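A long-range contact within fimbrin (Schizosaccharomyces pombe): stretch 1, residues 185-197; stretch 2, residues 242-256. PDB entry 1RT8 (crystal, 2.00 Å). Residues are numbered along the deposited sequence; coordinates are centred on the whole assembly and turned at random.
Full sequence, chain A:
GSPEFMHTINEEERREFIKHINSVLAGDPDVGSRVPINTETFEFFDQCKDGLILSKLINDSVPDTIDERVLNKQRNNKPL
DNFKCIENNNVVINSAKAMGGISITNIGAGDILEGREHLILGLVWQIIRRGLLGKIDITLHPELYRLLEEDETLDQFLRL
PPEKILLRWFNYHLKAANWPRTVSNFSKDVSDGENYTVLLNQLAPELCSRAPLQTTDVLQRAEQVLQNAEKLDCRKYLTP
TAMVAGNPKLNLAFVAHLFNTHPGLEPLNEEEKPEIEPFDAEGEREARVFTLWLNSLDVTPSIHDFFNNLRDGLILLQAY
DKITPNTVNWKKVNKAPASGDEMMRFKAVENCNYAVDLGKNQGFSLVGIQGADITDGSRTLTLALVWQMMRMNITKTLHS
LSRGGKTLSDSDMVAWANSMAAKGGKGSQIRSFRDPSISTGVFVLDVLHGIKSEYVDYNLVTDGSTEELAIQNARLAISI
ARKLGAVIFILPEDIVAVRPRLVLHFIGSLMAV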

# COMPACT_ATOMS: atom_id res chain seq x y z
N ASN A 185 -19.40 2.40 11.22
CA ASN A 185 -19.15 2.71 9.82
C ASN A 185 -19.11 4.22 9.64
O ASN A 185 -19.33 4.97 10.59
N PHE A 186 -18.84 4.66 8.42
CA PHE A 186 -18.79 6.07 8.13
C PHE A 186 -19.83 6.44 7.10
O PHE A 186 -19.59 7.28 6.22
N SER A 187 -20.99 5.81 7.19
CA SER A 187 -22.09 6.10 6.27
C SER A 187 -23.36 6.34 7.08
O SER A 187 -23.62 7.46 7.52
N LYS A 188 -24.13 5.29 7.30
CA LYS A 188 -25.37 5.40 8.06
C LYS A 188 -25.16 5.96 9.48
O LYS A 188 -25.89 6.86 9.91
N ASP A 189 -24.17 5.45 10.19
CA ASP A 189 -23.89 5.87 11.56
C ASP A 189 -23.49 7.33 11.79
O ASP A 189 -23.53 7.81 12.92
N VAL A 190 -23.10 8.04 10.74
CA VAL A 190 -22.70 9.43 10.90
C VAL A 190 -23.53 10.36 10.04
O VAL A 190 -23.39 11.58 10.12
N SER A 191 -24.43 9.77 9.26
CA SER A 191 -25.26 10.55 8.34
C SER A 191 -26.29 11.52 8.91
O SER A 191 -26.80 12.34 8.16
N ASP A 192 -26.63 11.44 10.19
CA ASP A 192 -27.62 12.40 10.70
C ASP A 192 -27.00 13.55 11.46
O ASP A 192 -27.70 14.41 11.99
N GLY A 193 -25.66 13.57 11.50
CA GLY A 193 -24.94 14.64 12.16
C GLY A 193 -24.86 14.64 13.67
O GLY A 193 -24.17 15.47 14.25
N GLU A 194 -25.57 13.71 14.32
CA GLU A 194 -25.57 13.63 15.78
C GLU A 194 -24.25 13.18 16.37
O GLU A 194 -23.71 13.82 17.26
N ASN A 195 -23.73 12.05 15.89
CA ASN A 195 -22.48 11.55 16.42
C ASN A 195 -21.32 12.51 16.19
O ASN A 195 -20.44 12.64 17.05
N TYR A 196 -21.33 13.20 15.06
CA TYR A 196 -20.28 14.17 14.75
C TYR A 196 -20.37 15.33 15.76
O TYR A 196 -19.35 15.76 16.31
N THR A 197 -21.59 15.81 16.00
CA THR A 197 -21.80 16.91 16.95
C THR A 197 -21.29 16.55 18.35
O THR A 197 -20.63 17.36 19.00
N ALA A 242 -23.10 15.34 1.29
CA ALA A 242 -22.31 14.11 1.32
C ALA A 242 -22.46 13.45 2.69
O ALA A 242 -22.40 12.22 2.82
N MET A 243 -22.67 14.26 3.72
CA MET A 243 -22.84 13.75 5.07
C MET A 243 -24.16 12.99 5.18
O MET A 243 -24.19 11.83 5.61
N VAL A 244 -25.24 13.67 4.81
CA VAL A 244 -26.58 13.08 4.87
C VAL A 244 -26.70 11.89 3.94
O VAL A 244 -27.47 10.96 4.20
N ALA A 245 -25.93 11.91 2.85
CA ALA A 245 -25.96 10.81 1.89
C ALA A 245 -25.15 9.63 2.41
O ALA A 245 -25.19 8.54 1.84
N GLY A 246 -24.40 9.84 3.49
CA GLY A 246 -23.59 8.77 4.06
C GLY A 246 -22.44 8.29 3.18
O GLY A 246 -22.13 7.10 3.16
N ASN A 247 -21.81 9.21 2.45
CA ASN A 247 -20.70 8.82 1.59
C ASN A 247 -19.55 8.28 2.44
O ASN A 247 -18.93 9.01 3.22
N PRO A 248 -19.27 6.97 2.31
CA PRO A 248 -18.21 6.28 3.06
C PRO A 248 -16.83 6.94 2.95
O PRO A 248 -16.11 7.08 3.94
N LYS A 249 -16.47 7.34 1.73
CA LYS A 249 -15.17 7.94 1.46
C LYS A 249 -15.01 9.35 2.04
O LYS A 249 -14.08 9.61 2.80
N LEU A 250 -15.90 10.26 1.66
CA LEU A 250 -15.80 11.62 2.14
C LEU A 250 -15.93 11.69 3.66
O LEU A 250 -15.25 12.50 4.30
N ASN A 251 -16.77 10.85 4.25
CA ASN A 251 -16.92 10.86 5.70
C ASN A 251 -15.69 10.27 6.38
O ASN A 251 -15.27 10.74 7.43
N LEU A 252 -15.09 9.25 5.77
CA LEU A 252 -13.89 8.66 6.34
C LEU A 252 -12.76 9.69 6.32
O LEU A 252 -12.05 9.87 7.31
N ALA A 253 -12.60 10.37 5.19
CA ALA A 253 -11.54 11.36 5.05
C ALA A 253 -11.72 12.47 6.09
O ALA A 253 -10.76 12.89 6.74
N PHE A 254 -12.96 12.93 6.24
CA PHE A 254 -13.30 13.96 7.21
C PHE A 254 -12.82 13.52 8.59
O PHE A 254 -12.06 14.23 9.25
N VAL A 255 -13.25 12.33 9.02
CA VAL A 255 -12.86 11.80 10.33
C VAL A 255 -11.35 11.64 10.47
O VAL A 255 -10.79 11.86 11.54
N ALA A 256 -10.69 11.24 9.39
CA ALA A 256 -9.24 11.04 9.43
C ALA A 256 -8.52 12.34 9.76
O ALA A 256 -7.66 12.39 10.64

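Packing of residues 185-197 of fimbrin against residues 242-256, a contact that buries 631 Å² counted over both sides. Two aromatic side chains of the first stretch, F186 and Y196, point toward the second; from the second, N251, F254 and V255 point back.

F186 (chi1 m, -60°) lies against the helix that starts at P248. CD1 of L252 (chi1 t, chi2 p) sits over one face of its ring, 3.7 Å from the ring centroid and only 11° off the normal, a CH-pi contact. V255 (chi1 t) meets the same ring at its edge, with CG2 3.6 Å from F186 CE2. V255 CG2 also reaches the edge of the second aromatic, 3.7 Å from Y196 CE2, so V255 bridges the two rings. Y196 (chi1 m, -81°) is a knob in a hole formed by M243, N251, F254 and V255. F254 (chi1 t) turns its edge to the face of Y196, with ring planes at 67°, centroids 4.9 Å apart and F254 CD2 3.8 Å from Y196 CZ. The CA-to-CB bond of M243 points sideways, but its extended chain (chi1 t, chi2 t, chi3 m) brings the end nearer: M243 CE lies 3.5 Å from Y196 CD1, and M243 SD lies at the ring edge and 3.9 Å from G193 CA.

The polar link between the stretches is one hydrogen bond, from Y196 OH to N251 OD1, very short at 2.4 Å. N251 (chi1 m, -87°) uses its other terminal atom within its own stretch, N251 ND2 donating to N247 O at 2.9 Å, so the amide ties the tyrosine to the first turn of the helix. Beside this bond the methyl CG2 of V190 (chi1 m) packs 3.5 Å from N251 OD1, a van der Waals contact. N247 points away and caps its own helix, N247 OD1 accepting from L250 N at 3.1 Å.

S187 and S191, both chi1 p, direct CA-to-CB sideways and pack closely beside the backbone at G246. S187 CB lies 3.0 Å from G246 O, and S191 CB 4.1 Å from G246 CA. S191 OG is occupied within its own stretch, donating to K188 O at 2.8 Å. G246 has no side chain; an ideal CB there would point toward the first stretch and come 3.2 Å from S187 C, a tight approach. CA-H...O contacts run both ways nearby, from S191 CA to M243 O at 3.2 Å and from V244 CA to S191 O at 3.4 Å.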

# COMPACT_ATOMS: atom_id res chain seq x y z
CB ASN A 185 -20.23 2.09 8.92
CG ASN A 185 -21.64 2.54 9.28
OD1 ASN A 185 -21.97 3.73 9.25
ND2 ASN A 185 -22.50 1.58 9.60
CB PHE A 186 -17.40 6.47 7.64
CG PHE A 186 -16.31 6.20 8.63
CD1 PHE A 186 -15.81 4.91 8.80
CD2 PHE A 186 -15.80 7.22 9.41
CE1 PHE A 186 -14.82 4.66 9.73
CE2 PHE A 186 -14.81 6.98 10.35
CZ PHE A 186 -14.32 5.69 10.50
CB SER A 187 -22.29 4.96 5.27
OG SER A 187 -22.55 3.73 5.93
CB LYS A 188 -26.06 4.04 8.16
CG LYS A 188 -27.56 4.12 8.30
CD LYS A 188 -28.17 4.86 7.11
CE LYS A 188 -29.67 5.03 7.25
NZ LYS A 188 -30.23 5.86 6.14
CB ASP A 189 -22.82 4.97 12.18
CG ASP A 189 -23.34 3.59 12.51
OD1 ASP A 189 -24.49 3.28 12.13
OD2 ASP A 189 -22.60 2.82 13.14
CB VAL A 190 -21.19 9.65 10.55
CG1 VAL A 190 -20.32 8.79 11.45
CG2 VAL A 190 -20.94 9.33 9.08
CB SER A 191 -25.94 9.61 7.33
OG SER A 191 -26.85 8.71 7.97
CB ASP A 192 -28.70 11.72 11.56
CG ASP A 192 -28.16 11.11 12.84
OD1 ASP A 192 -27.07 11.51 13.31
OD2 ASP A 192 -28.86 10.23 13.38
CB GLU A 194 -26.67 12.69 16.26
CG GLU A 194 -28.06 13.29 16.25
CD GLU A 194 -29.08 12.39 16.95
OE1 GLU A 194 -28.69 11.32 17.47
OE2 GLU A 194 -30.27 12.76 16.99
CB ASN A 195 -22.19 10.16 15.86
CG ASN A 195 -23.15 9.11 16.42
OD1 ASN A 195 -23.63 9.26 17.54
ND2 ASN A 195 -23.41 8.05 15.66
CB TYR A 196 -20.46 14.72 13.33
CG TYR A 196 -19.91 13.83 12.22
CD1 TYR A 196 -20.46 13.90 10.94
CD2 TYR A 196 -18.84 12.97 12.44
CE1 TYR A 196 -19.95 13.13 9.90
CE2 TYR A 196 -18.31 12.19 11.39
CZ TYR A 196 -18.88 12.28 10.13
OH TYR A 196 -18.40 11.53 9.07
CB THR A 197 -23.30 17.27 17.05
OG1 THR A 197 -23.74 17.81 15.80
CG2 THR A 197 -23.52 18.31 18.14
CB ALA A 242 -20.84 14.40 1.04
CB MET A 243 -22.86 14.88 6.10
CG MET A 243 -23.04 14.36 7.52
SD MET A 243 -23.24 15.64 8.76
CE MET A 243 -21.65 16.36 8.73
CB VAL A 244 -27.64 14.13 4.49
CG1 VAL A 244 -29.01 13.49 4.40
CG2 VAL A 244 -27.66 15.24 5.54
CB ALA A 245 -25.40 11.28 0.55
CB ASN A 247 -20.24 10.02 0.77
CG ASN A 247 -19.30 9.62 -0.35
OD1 ASN A 247 -18.17 9.21 -0.11
ND2 ASN A 247 -19.78 9.71 -1.59
CB PRO A 248 -18.20 4.88 2.45
CG PRO A 248 -19.58 4.73 1.89
CD PRO A 248 -19.87 6.07 1.31
CB LYS A 249 -14.92 7.98 -0.04
CG LYS A 249 -15.16 6.64 -0.75
CD LYS A 249 -14.92 6.77 -2.24
CE LYS A 249 -15.18 5.47 -2.95
NZ LYS A 249 -15.06 5.66 -4.42
CB LEU A 250 -16.86 12.50 1.48
CG LEU A 250 -16.75 12.53 -0.05
CD1 LEU A 250 -17.90 13.34 -0.65
CD2 LEU A 250 -15.41 13.12 -0.45
CB ASN A 251 -18.19 10.10 6.13
CG ASN A 251 -19.43 10.99 6.12
OD1 ASN A 251 -19.61 11.84 7.00
ND2 ASN A 251 -20.29 10.80 5.12
CB LEU A 252 -13.47 7.43 5.53
CG LEU A 252 -12.16 6.77 5.98
CD1 LEU A 252 -12.38 6.07 7.32
CD2 LEU A 252 -11.70 5.76 4.94
CB ALA A 253 -11.54 11.93 3.64
CB PHE A 254 -14.82 14.16 7.22
CG PHE A 254 -15.32 15.07 8.32
CD1 PHE A 254 -15.16 16.45 8.22
CD2 PHE A 254 -15.97 14.54 9.43
CE1 PHE A 254 -15.65 17.29 9.22
CE2 PHE A 254 -16.46 15.37 10.43
CZ PHE A 254 -16.30 16.76 10.33
CB VAL A 255 -13.52 10.43 10.60
CG1 VAL A 255 -13.00 9.85 11.92
CG2 VAL A 255 -15.04 10.58 10.65
CB ALA A 256 -8.75 10.49 8.09